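Surface layer protein (PDB 4UJ8) probably self-assembles into the crystalline surface layer that coats the bacterial cell, with calcium ions bound in the domains of this fragment. Local coordinates at residues A[166-171]-A[199-204]. Sequence-based numbering, arbitrary orientation.
With CA (calcium ion), chain H.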
ATOM      1  N   PRO A 166      -6.675  -6.932 -20.340  1.00 37.05           N
ATOM      2  CA  PRO A 166      -6.587  -6.191 -21.603  1.00 40.16           C
ATOM      3  C   PRO A 166      -6.850  -4.681 -21.487  1.00 35.71           C
ATOM      4  O   PRO A 166      -6.386  -3.937 -22.350  1.00 41.42           O
ATOM      5  CB  PRO A 166      -7.664  -6.862 -22.468  1.00 34.79           C
ATOM      6  CG  PRO A 166      -8.664  -7.364 -21.483  1.00 35.40           C
ATOM      7  CD  PRO A 166      -7.857  -7.814 -20.293  1.00 41.65           C
ATOM      8  N   ASN A 167      -7.552  -4.231 -20.450  1.00 29.73           N
ATOM      9  CA  ASN A 167      -8.009  -2.841 -20.412  1.00 37.66           C
ATOM     10  C   ASN A 167      -7.272  -1.936 -19.424  1.00 35.65           C
ATOM     11  O   ASN A 167      -7.624  -0.767 -19.262  1.00 34.11           O
ATOM     12  CB  ASN A 167      -9.507  -2.798 -20.101  1.00 38.10           C
ATOM     13  CG  ASN A 167     -10.353  -3.292 -21.255  1.00 39.92           C
ATOM     14  OD1 ASN A 167      -9.976  -3.157 -22.420  1.00 41.09           O
ATOM     15  ND2 ASN A 167     -11.501  -3.874 -20.937  1.00 41.42           N
ATOM     16  N   THR A 168      -6.266  -2.478 -18.749  1.00 32.06           N
ATOM     17  CA  THR A 168      -5.465  -1.690 -17.814  1.00 31.05           C
ATOM     18  C   THR A 168      -4.001  -2.065 -17.965  1.00 26.20           C
ATOM     19  O   THR A 168      -3.652  -3.239 -17.976  1.00 27.32           O
ATOM     20  CB  THR A 168      -5.909  -1.890 -16.339  1.00 34.99           C
ATOM     21  OG1 THR A 168      -5.526  -3.195 -15.881  1.00 37.11           O
ATOM     22  CG2 THR A 168      -7.417  -1.715 -16.185  1.00 41.28           C
ATOM     23  N   ASN A 169      -3.150  -1.057 -18.120  1.00 24.54           N
ATOM     24  CA  ASN A 169      -1.720  -1.274 -18.213  1.00 17.81           C
ATOM     25  C   ASN A 169      -1.063  -1.059 -16.848  1.00 24.89           C
ATOM     26  O   ASN A 169      -0.908   0.079 -16.405  1.00 19.88           O
ATOM     27  CB  ASN A 169      -1.117  -0.338 -19.263  1.00 20.18           C
ATOM     28  CG  ASN A 169       0.344  -0.624 -19.529  1.00 17.72           C
ATOM     29  OD1 ASN A 169       1.140  -0.748 -18.598  1.00 19.13           O
ATOM     30  ND2 ASN A 169       0.710  -0.737 -20.807  1.00 17.30           N
ATOM     31  N   GLU A 170      -0.691  -2.154 -16.183  1.00 19.18           N
ATOM     32  CA  GLU A 170      -0.115  -2.090 -14.838  1.00 19.05           C
ATOM     33  C   GLU A 170       1.201  -1.305 -14.796  1.00 18.23           C
ATOM     34  O   GLU A 170       1.545  -0.707 -13.775  1.00 16.26           O
ATOM     35  CB  GLU A 170       0.113  -3.497 -14.283  1.00 19.80           C
ATOM     36  CG  GLU A 170      -1.137  -4.155 -13.721  1.00 22.81           C
ATOM     37  CD  GLU A 170      -1.921  -4.960 -14.747  1.00 33.64           C
ATOM     38  OE1 GLU A 170      -1.455  -5.095 -15.902  1.00 30.99           O
ATOM     39  OE2 GLU A 170      -3.007  -5.466 -14.390  1.00 28.01           O
ATOM     40  N   LYS A 171       1.939  -1.315 -15.898  1.00 16.64           N
ATOM     41  CA  LYS A 171       3.183  -0.551 -15.968  1.00 14.19           C
ATOM     42  C   LYS A 171       2.917   0.962 -16.000  1.00 16.31           C
ATOM     43  O   LYS A 171       3.570   1.733 -15.293  1.00 11.40           O
ATOM     44  CB  LYS A 171       4.008  -0.979 -17.185  1.00 16.35           C
ATOM     45  CG  LYS A 171       5.376  -0.316 -17.284  1.00 12.09           C
ATOM     46  CD  LYS A 171       6.146  -0.814 -18.505  1.00 13.44           C
ATOM     47  CE  LYS A 171       7.382   0.067 -18.764  1.00 11.85           C
ATOM     48  NZ  LYS A 171       8.138  -0.380 -19.953  1.00 14.45           N
ATOM     49  N   LEU A 199      -2.889  10.776 -18.247  1.00 17.74           N
ATOM     50  CA  LEU A 199      -2.239   9.659 -18.897  1.00 18.12           C
ATOM     51  C   LEU A 199      -3.231   8.522 -18.766  1.00 21.33           C
ATOM     52  O   LEU A 199      -3.365   7.912 -17.697  1.00 15.70           O
ATOM     53  CB  LEU A 199      -0.897   9.325 -18.259  1.00 15.45           C
ATOM     54  CG  LEU A 199       0.128  10.461 -18.207  1.00 16.28           C
ATOM     55  CD1 LEU A 199       1.398   9.947 -17.565  1.00 12.13           C
ATOM     56  CD2 LEU A 199       0.421  11.042 -19.596  1.00 12.70           C
ATOM     57  N   LYS A 200      -3.958   8.286 -19.851  1.00 19.40           N
ATOM     58  CA  LYS A 200      -5.145   7.451 -19.821  1.00 22.17           C
ATOM     59  C   LYS A 200      -4.820   5.981 -19.938  1.00 25.58           C
ATOM     60  O   LYS A 200      -4.254   5.517 -20.936  1.00 22.67           O
ATOM     61  CB  LYS A 200      -6.105   7.859 -20.937  1.00 23.29           C
ATOM     62  CG  LYS A 200      -6.908   9.109 -20.622  1.00 31.55           C
ATOM     63  CD  LYS A 200      -7.926   9.394 -21.716  1.00 41.00           C
ATOM     64  CE  LYS A 200      -8.663   8.127 -22.130  1.00 38.65           C
ATOM     65  NZ  LYS A 200      -9.735   8.412 -23.130  1.00 45.07           N
ATOM     66  N   ASP A 201      -5.194   5.260 -18.890  1.00 27.79           N
ATOM     67  CA  ASP A 201      -5.066   3.819 -18.833  1.00 31.05           C
ATOM     68  C   ASP A 201      -6.242   3.195 -19.573  1.00 30.60           C
ATOM     69  O   ASP A 201      -7.396   3.502 -19.289  1.00 34.25           O
ATOM     70  CB  ASP A 201      -5.024   3.355 -17.377  1.00 28.35           C
ATOM     71  CG  ASP A 201      -4.708   1.886 -17.240  1.00 29.81           C
ATOM     72  OD1 ASP A 201      -4.109   1.308 -18.174  1.00 27.23           O
ATOM     73  OD2 ASP A 201      -5.046   1.318 -16.181  1.00 29.74           O
ATOM     74  N   ASP A 202      -5.932   2.328 -20.524  1.00 29.00           N
ATOM     75  CA  ASP A 202      -6.931   1.747 -21.413  1.00 37.22           C
ATOM     76  C   ASP A 202      -6.235   0.641 -22.203  1.00 34.17           C
ATOM     77  O   ASP A 202      -5.024   0.462 -22.061  1.00 32.63           O
ATOM     78  CB  ASP A 202      -7.522   2.824 -22.334  1.00 32.71           C
ATOM     79  CG  ASP A 202      -8.616   2.291 -23.243  1.00 41.20           C
ATOM     80  OD1 ASP A 202      -9.687   1.915 -22.721  1.00 41.79           O
ATOM     81  OD2 ASP A 202      -8.398   2.242 -24.477  1.00 44.93           O
ATOM     82  N   ALA A 203      -6.984  -0.112 -23.011  1.00 30.25           N
ATOM     83  CA  ALA A 203      -6.376  -1.098 -23.908  1.00 33.12           C
ATOM     84  C   ALA A 203      -5.331  -0.432 -24.794  1.00 27.73           C
ATOM     85  O   ALA A 203      -4.280  -1.007 -25.069  1.00 33.75           O
ATOM     86  CB  ALA A 203      -7.438  -1.784 -24.760  1.00 35.98           C
ATOM     87  N   SER A 204      -5.633   0.792 -25.227  1.00 26.75           N
ATOM     88  CA  SER A 204      -4.678   1.630 -25.955  1.00 30.08           C
ATOM     89  C   SER A 204      -4.361   2.897 -25.158  1.00 25.68           C
ATOM     90  O   SER A 204      -5.170   3.825 -25.111  1.00 29.74           O
ATOM     91  CB  SER A 204      -5.229   2.008 -27.331  1.00 36.47           C
ATOM     92  OG  SER A 204      -6.507   2.619 -27.211  1.00 47.38           O
TER
HETATM   93 CA    CA H2003      -2.766  -5.391 -18.466  1.00 26.20          CA
HETATM   94  O   HOH W   1      -2.627  -4.874 -20.797  1.00 23.87           O
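The carboxylate of D201 grips the backbone at N169: N169 N donates to D201 OD1 over 2.6 Å, almost straight at 176°, and the oxygen receives it on its syn lone pair, the side facing OD2. With CG anti to the backbone N (chi1 -172°), the D201 side chain extends from its loop far enough to meet this N-H. Aspartate suits the place because its short side chain carries a carboxylate oxygen as acceptor. The side chains of D201 and T168 cross at a slant in plain close packing: T168 meets OD2 of D201 with CB, at 3.3 Å, and more distantly with its methyl CG2. The peptide held belongs to the metal site, since T168 O binds the calcium at 2.4 Å; D201 is thus a second-shell residue that probably helps position this ligand. E170, its chain bent at chi2, brings OE1 to the ion at 2.9 Å, and D161, S162 and T165 complete the protein ligands. At the other end of the contact, A203 CA makes a C-H···O contact of 3.2 Å with P166 O, a closeness its small side chain probably allows. Asparagine fits position 169 as N-cap: its OD1 accepts from L172 N and, weakly, from K171 N. At the surface, the loop between strands 179-184 and 214-222 meets the calcium-binding turn leading into helix 170-178, with D201 resting on L172 and Q173 of that helix and N169 touching L146 of helix 142-147.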